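PDB 3D37: tail protein, 43 kDa from Neisseria meningitidis MC58, which probably serves as a baseplate hub component of a Mu-like phage tail. Local coordinates for the interface of chains A and B and the interface of chains A and C. Sequence-based numbering; all coordinates share one arbitrary frame. Chains: chain A/B/C, Tail protein, 43 kDa.

Contact 1: the interface of chains A and B. Residues chain A 80-82; chain B 191-193, 200-202.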
loop_
_atom_site.group_PDB
_atom_site.type_symbol
_atom_site.label_atom_id
_atom_site.label_comp_id
_atom_site.label_asym_id
_atom_site.label_seq_id
_atom_site.Cartn_x
_atom_site.Cartn_y
_atom_site.Cartn_z
ATOM N N LYS A 80 -18.768 3.339 12.502
ATOM C CA LYS A 80 -19.110 1.919 12.441
ATOM C C LYS A 80 -19.142 1.498 10.974
ATOM O O LYS A 80 -19.800 2.159 10.147
ATOM C CB LYS A 80 -20.572 1.734 12.860
ATOM C CG LYS A 80 -20.929 1.115 14.166
ATOM C CD LYS A 80 -22.443 1.001 14.239
ATOM C CE LYS A 80 -22.985 1.152 15.625
ATOM N NZ LYS A 80 -24.391 0.777 15.555
ATOM N N SER A 81 -18.508 0.389 10.658
ATOM C CA SER A 81 -18.803 -0.349 9.436
ATOM C C SER A 81 -18.784 -1.841 9.827
ATOM O O SER A 81 -18.653 -2.144 11.002
ATOM C CB SER A 81 -17.788 -0.022 8.344
ATOM O OG SER A 81 -16.467 -0.284 8.781
ATOM N N LYS A 82 -18.966 -2.766 8.886
ATOM C CA LYS A 82 -18.964 -4.194 9.265
ATOM C C LYS A 82 -17.502 -4.512 9.518
ATOM O O LYS A 82 -16.638 -4.171 8.729
ATOM C CB LYS A 82 -19.609 -5.129 8.222
ATOM C CG LYS A 82 -21.162 -5.109 8.168
ATOM C CD LYS A 82 -21.898 -5.075 9.545
ATOM C CE LYS A 82 -23.413 -4.940 9.332
ATOM N NZ LYS A 82 -23.816 -3.521 9.409
ATOM N N TRP B 191 -29.351 -0.342 11.133
ATOM C CA TRP B 191 -28.027 -0.908 11.299
ATOM C C TRP B 191 -28.146 -2.157 12.131
ATOM O O TRP B 191 -28.750 -2.130 13.200
ATOM C CB TRP B 191 -27.096 0.040 12.048
ATOM C CG TRP B 191 -25.868 -0.647 12.458
ATOM C CD1 TRP B 191 -25.660 -1.340 13.615
ATOM C CD2 TRP B 191 -24.682 -0.799 11.677
ATOM N NE1 TRP B 191 -24.415 -1.911 13.601
ATOM C CE2 TRP B 191 -23.786 -1.582 12.428
ATOM C CE3 TRP B 191 -24.302 -0.370 10.412
ATOM C CZ2 TRP B 191 -22.517 -1.908 11.962
ATOM C CZ3 TRP B 191 -23.039 -0.669 9.951
ATOM C CH2 TRP B 191 -22.161 -1.440 10.713
ATOM N N SER B 192 -27.552 -3.245 11.654
ATOM C CA SER B 192 -27.447 -4.465 12.449
ATOM C C SER B 192 -26.302 -5.381 11.989
ATOM O O SER B 192 -26.133 -5.630 10.800
ATOM C CB SER B 192 -28.772 -5.225 12.429
ATOM O OG SER B 192 -28.663 -6.391 13.221
ATOM N N ARG B 193 -25.531 -5.893 12.947
ATOM C CA ARG B 193 -24.485 -6.880 12.653
ATOM C C ARG B 193 -25.015 -8.299 12.532
ATOM O O ARG B 193 -24.263 -9.215 12.201
ATOM C CB ARG B 193 -23.412 -6.836 13.731
ATOM C CG ARG B 193 -22.435 -5.690 13.548
ATOM C CD ARG B 193 -21.940 -5.210 14.906
ATOM N NE ARG B 193 -21.309 -6.288 15.644
ATOM C CZ ARG B 193 -21.089 -6.325 16.959
ATOM N NH1 ARG B 193 -21.468 -5.342 17.768
ATOM N NH2 ARG B 193 -20.483 -7.382 17.472
ATOM N N ILE B 200 -27.758 -0.491 6.251
ATOM C CA ILE B 200 -26.710 0.539 6.435
ATOM C C ILE B 200 -25.341 -0.152 6.358
ATOM O O ILE B 200 -25.099 -1.102 7.086
ATOM C CB ILE B 200 -26.892 1.289 7.788
ATOM C CG1 ILE B 200 -28.151 2.157 7.735
ATOM C CG2 ILE B 200 -25.685 2.122 8.139
ATOM C CD1 ILE B 200 -28.647 2.566 9.117
ATOM N N GLU B 201 -24.486 0.320 5.458
ATOM C CA GLU B 201 -23.125 -0.192 5.299
ATOM C C GLU B 201 -22.078 0.494 6.213
ATOM O O GLU B 201 -21.124 -0.126 6.664
ATOM C CB GLU B 201 -22.675 -0.012 3.868
ATOM C CG GLU B 201 -23.477 -0.831 2.885
ATOM C CD GLU B 201 -22.951 -0.624 1.465
ATOM O OE1 GLU B 201 -22.120 0.304 1.272
ATOM O OE2 GLU B 201 -23.350 -1.379 0.556
ATOM N N ARG B 202 -22.341 1.758 6.534
ATOM C CA ARG B 202 -21.445 2.543 7.285
ATOM C C ARG B 202 -22.251 3.686 7.949
ATOM O O ARG B 202 -23.177 4.296 7.350
ATOM C CB ARG B 202 -20.323 2.890 6.298
ATOM C CG ARG B 202 -19.604 4.043 6.543
ATOM C CD ARG B 202 -18.158 4.009 6.011
ATOM N NE ARG B 202 -17.492 4.641 7.123
ATOM C CZ ARG B 202 -16.602 4.069 7.926
ATOM N NH1 ARG B 202 -16.126 2.869 7.651
ATOM N NH2 ARG B 202 -16.171 4.757 8.990
HETATM O O HOH W 1 -26.517 -3.001 8.798
HETATM O O HOH W 2 -20.213 -2.389 6.453
#
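The indole of B:Trp191 is clasped between A:Lys80 and A:Lys82, which come from the end of strand 66-81 and the turn after it, in the GpP-like N-terminal region of a tail protein related to the Mu baseplate hub. On one face lies the A:Lys80 chain, crossing the ring obliquely, with CD 3.4 Å from B:Trp191 CE2. The chain bends at its third torsion, and this carries A:Lys80 NZ over the five-membered ring, 3.5 Å from its centroid, a cation-pi contact. The opposite face receives A:Lys82, tip to tip with the indole: its NZ sits over the six-membered ring in a cation-pi placement, but the 3.0 Å to the centroid is improbably short and its exact length doubtful. With CG anti to its backbone N (chi1 168°), B:Trp191 sends the indole towards chain A, between the two lysines. The carbonyl carbon of A:Ser81 meets the indole rim in the ring plane.

Further out, A:Ser81 and B:Arg202 form an antiparallel beta bridge, although no N or O pair spans the two chains within bonding reach. Water carries the polar link. A:Lys82 NZ lies 2.8 Å from water 1, which also meets B:Ile200 O at 2.9 Å and B:Ser192 N at 3.0 Å, the last nearly straight (173° at H). The ammonium thus has a polar partner as well as the ring face. Water 2 takes the N-H of A:Lys82 at 2.8 Å; its link to B:Glu201 O is improbably short and therefore doubtful.

Contact 2: the interface of chains A and C. Residues chain A 324-328; chain C 82-83.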
loop_
_atom_site.group_PDB
_atom_site.type_symbol
_atom_site.label_atom_id
_atom_site.label_comp_id
_atom_site.label_asym_id
_atom_site.label_seq_id
_atom_site.Cartn_x
_atom_site.Cartn_y
_atom_site.Cartn_z
ATOM N N SER A 324 0.614 4.452 18.661
ATOM C CA SER A 324 0.084 3.855 17.452
ATOM C C SER A 324 0.199 2.351 17.522
ATOM O O SER A 324 1.038 1.803 18.259
ATOM C CB SER A 324 0.822 4.345 16.197
ATOM O OG SER A 324 2.226 4.127 16.207
ATOM N N ARG A 325 -0.611 1.674 16.707
ATOM C CA ARG A 325 -0.483 0.225 16.559
ATOM C C ARG A 325 0.863 -0.126 15.972
ATOM O O ARG A 325 1.531 -1.004 16.460
ATOM C CB ARG A 325 -1.644 -0.358 15.738
ATOM C CG ARG A 325 -3.027 0.030 16.308
ATOM C CD ARG A 325 -4.088 -1.090 16.119
ATOM N NE ARG A 325 -4.497 -1.286 14.711
ATOM C CZ ARG A 325 -5.667 -1.829 14.312
ATOM N NH1 ARG A 325 -6.586 -2.251 15.217
ATOM N NH2 ARG A 325 -5.937 -1.961 12.996
ATOM N N MET A 326 1.324 0.641 15.004
ATOM C CA MET A 326 2.572 0.325 14.328
ATOM C C MET A 326 3.799 0.540 15.213
ATOM O O MET A 326 4.694 -0.301 15.255
ATOM C CB MET A 326 2.655 1.163 13.073
ATOM C CG MET A 326 3.887 0.961 12.217
ATOM S SD MET A 326 3.867 2.149 10.780
ATOM C CE MET A 326 2.390 1.582 9.844
ATOM N N ASP A 327 3.847 1.666 15.938
ATOM C CA ASP A 327 5.040 2.057 16.666
ATOM C C ASP A 327 4.894 2.002 18.192
ATOM O O ASP A 327 5.812 2.333 18.859
ATOM C CB ASP A 327 5.471 3.455 16.213
ATOM C CG ASP A 327 5.833 3.502 14.723
ATOM O OD1 ASP A 327 6.802 2.788 14.356
ATOM O OD2 ASP A 327 5.172 4.242 13.945
ATOM N N GLY A 328 3.759 1.567 18.745
ATOM C CA GLY A 328 3.547 1.648 20.188
ATOM C C GLY A 328 3.675 3.062 20.781
ATOM O O GLY A 328 3.301 4.067 20.165
ATOM N N LYS C 82 6.300 -3.789 19.801
ATOM C CA LYS C 82 6.037 -2.548 20.524
ATOM C C LYS C 82 4.561 -2.124 20.372
ATOM O O LYS C 82 3.882 -1.945 21.346
ATOM C CB LYS C 82 7.017 -1.406 20.090
ATOM C CG LYS C 82 7.087 -1.173 18.507
ATOM C CD LYS C 82 8.006 0.019 18.069
ATOM C CE LYS C 82 8.440 -0.115 16.575
ATOM N NZ LYS C 82 7.352 -0.515 15.607
ATOM N N GLY C 83 4.036 -2.032 19.175
ATOM C CA GLY C 83 2.623 -1.629 19.049
ATOM C C GLY C 83 1.503 -2.683 19.163
ATOM O O GLY C 83 0.335 -2.328 19.287
#
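C:Lys82 reaches across to the turn that follows strand 310-324 in the C-terminal domain of chain A, and its ammonium supplies the polar contacts. The patch belongs to the two-fold symmetric interface of chains A and C, so its contacts recur with the chains exchanged; whether this pairing is biological the structure alone does not show. The hydrogen bond runs from C:Lys82 NZ to the backbone carbonyl A:Met326 O over 2.7 Å. The C=O...N angle of 141°, with the donor close to the carbonyl plane, shows a regular approach. A bend at the last torsion of the lysine (chi4 44°) turns NZ towards this oxygen.

The electrostatic partner is the carboxylate of A:Asp327. Its OD1 lies 3.6 Å from C:Lys82 NZ, a long salt bridge, and the two side chains run side by side, pointing the same way. The acid would probably stabilise the positive charge.

Van der Waals contact is supplied by the lysine methylenes and by glycine backbone. C:Lys82 CD passes 3.9 Å from A:Asp327 CA, while the alpha carbons of A:Gly328 and C:Gly83 meet at 3.6 Å, an approach helped by the lack of side chains.

Within chain A, a second-shell bond braces the turn and so helps to place A:Asp327: its backbone N donates to the hydroxyl A:Ser324 OG over 3.0 Å, with 149° at the hydrogen.

Contact 3: the interface of chains A and B. Residues chain A 56, 58, 72-73, 97; chain B 209, 212, 245, 247.
B:Leu245 lays its branched tip against a mixed apolar and polar patch of chain A formed by A:Gly56, A:Ser58, A:Ile72 and A:Phe97. The two leucine methyls part company: CD1 turns to A:Ile72, 3.9 Å from its CG2, and also lies 3.4 Å from A:Gly56 O, whereas CD2 is directed to the hydroxyl of A:Ser58, 3.6 Å from OG. The side chains of A:Ile72 and B:Leu245 run antiparallel, flank against flank, so the contact is made alongside rather than end on.

A:Phe97, from helix 95-100, stands across the leucine at about a right angle, its CZ 4.2 Å from B:Leu245 CB. It crosses B:Arg247 in the same manner, with CE1 4.2 Å from the arginine CD. The ring and guanidinium planes are 60° apart, which rules out a parallel stack; the arginine contributes its methylene here. B:Arg247 leaves its backbone with CG anti to N (chi1 -151°) and stays extended to NE. Its NH1 donates to B:Arg212 O over 3.2 Å, from 67° out of the carbonyl plane, off the lone pairs, and this bond may help to hold the guanidinium within chain B.

At the other end B:Thr209 presents its methyl to the glycine backbone, CG2 lying 3.7 Å from A:Gly56 CA. The patch probably adds mainly van der Waals contact between two subunits of the deposited assembly; whether that pairing is biological the structure alone does not show.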
loop_
_atom_site.group_PDB
_atom_site.type_symbol
_atom_site.label_atom_id
_atom_site.label_comp_id
_atom_site.label_asym_id
_atom_site.label_seq_id
_atom_site.Cartn_x
_atom_site.Cartn_y
_atom_site.Cartn_z
ATOM N N GLY A 56 -17.814 18.873 24.615
ATOM C CA GLY A 56 -18.063 20.013 25.431
ATOM C C GLY A 56 -17.814 19.801 26.902
ATOM O O GLY A 56 -17.972 20.739 27.658
ATOM N N SER A 58 -15.509 19.059 30.349
ATOM C CA SER A 58 -14.214 19.356 30.898
ATOM C C SER A 58 -13.479 18.059 31.118
ATOM O O SER A 58 -14.081 17.063 31.463
ATOM C CB SER A 58 -14.355 20.066 32.242
ATOM O OG SER A 58 -14.688 21.393 31.997
ATOM N N ILE A 72 -10.854 20.763 27.434
ATOM C CA ILE A 72 -12.252 20.624 27.083
ATOM C C ILE A 72 -12.274 19.765 25.832
ATOM O O ILE A 72 -11.526 20.014 24.885
ATOM C CB ILE A 72 -12.973 22.027 26.797
ATOM C CG1 ILE A 72 -12.917 22.932 28.018
ATOM C CG2 ILE A 72 -14.483 21.864 26.439
ATOM C CD1 ILE A 72 -11.613 23.637 28.152
ATOM N N ILE A 73 -13.145 18.764 25.839
ATOM C CA ILE A 73 -13.410 17.944 24.642
ATOM C C ILE A 73 -14.183 18.840 23.659
ATOM O O ILE A 73 -15.286 19.355 23.961
ATOM C CB ILE A 73 -14.157 16.675 25.002
ATOM C CG1 ILE A 73 -13.283 15.859 25.980
ATOM C CG2 ILE A 73 -14.489 15.747 23.727
ATOM C CD1 ILE A 73 -13.948 14.663 26.488
ATOM N N PHE A 97 -10.193 28.700 25.254
ATOM C CA PHE A 97 -11.030 29.840 25.598
ATOM C C PHE A 97 -10.421 31.209 25.237
ATOM O O PHE A 97 -11.063 32.050 24.617
ATOM C CB PHE A 97 -11.305 29.867 27.107
ATOM C CG PHE A 97 -12.203 28.755 27.587
ATOM C CD1 PHE A 97 -13.555 28.725 27.215
ATOM C CD2 PHE A 97 -11.697 27.754 28.438
ATOM C CE1 PHE A 97 -14.390 27.716 27.669
ATOM C CE2 PHE A 97 -12.519 26.733 28.896
ATOM C CZ PHE A 97 -13.882 26.718 28.520
ATOM N N THR B 209 -18.659 20.989 19.439
ATOM C CA THR B 209 -19.132 22.041 20.329
ATOM C C THR B 209 -18.507 23.425 20.037
ATOM O O THR B 209 -18.580 24.350 20.845
ATOM C CB THR B 209 -18.858 21.620 21.770
ATOM O OG1 THR B 209 -17.446 21.473 21.961
ATOM C CG2 THR B 209 -19.526 20.253 22.085
ATOM N N ARG B 212 -21.131 26.294 20.266
ATOM C CA ARG B 212 -22.055 26.157 21.359
ATOM C C ARG B 212 -21.625 27.141 22.443
ATOM O O ARG B 212 -20.627 26.942 23.160
ATOM C CB ARG B 212 -22.059 24.733 21.888
ATOM C CG ARG B 212 -22.959 24.584 23.130
ATOM C CD ARG B 212 -23.465 23.129 23.323
ATOM N NE ARG B 212 -22.568 22.325 24.152
ATOM C CZ ARG B 212 -22.551 22.330 25.494
ATOM N NH1 ARG B 212 -21.700 21.546 26.169
ATOM N NH2 ARG B 212 -23.394 23.122 26.174
ATOM N N LEU B 245 -19.718 26.131 31.254
ATOM C CA LEU B 245 -18.499 26.810 30.788
ATOM C C LEU B 245 -18.797 28.215 30.279
ATOM O O LEU B 245 -19.744 28.428 29.535
ATOM C CB LEU B 245 -17.816 25.999 29.668
ATOM C CG LEU B 245 -17.455 24.541 29.952
ATOM C CD1 LEU B 245 -16.944 23.864 28.676
ATOM C CD2 LEU B 245 -16.439 24.421 31.108
ATOM N N ARG B 247 -18.487 30.919 27.847
ATOM C CA ARG B 247 -18.137 31.056 26.438
ATOM C C ARG B 247 -19.075 32.057 25.760
ATOM O O ARG B 247 -19.936 31.672 24.967
ATOM C CB ARG B 247 -18.178 29.665 25.782
ATOM C CG ARG B 247 -17.249 29.517 24.629
ATOM C CD ARG B 247 -16.926 28.074 24.377
ATOM N NE ARG B 247 -16.121 27.960 23.177
ATOM C CZ ARG B 247 -16.618 27.883 21.947
ATOM N NH1 ARG B 247 -17.937 27.857 21.745
ATOM N NH2 ARG B 247 -15.782 27.797 20.914
#

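The C-alpha centres of contact 1 lie about 27 Å from those of contact 2 and 31 Å from those of contact 3; contacts 2 and 3 are also about 31 Å apart. Contacts 1 and 3 belong to one interface that is not an exact two-fold, and strand 66-81 of chain A serves both. On chain B, strand 202-208 starts in contact 1 and ends just before contact 3. Contact 2 belongs to a two-fold interface and employs Lys82 with different torsions from contact 1. Two kinds of interface could together build the deposited six-copy assembly, whose biological relevance the structure alone does not show.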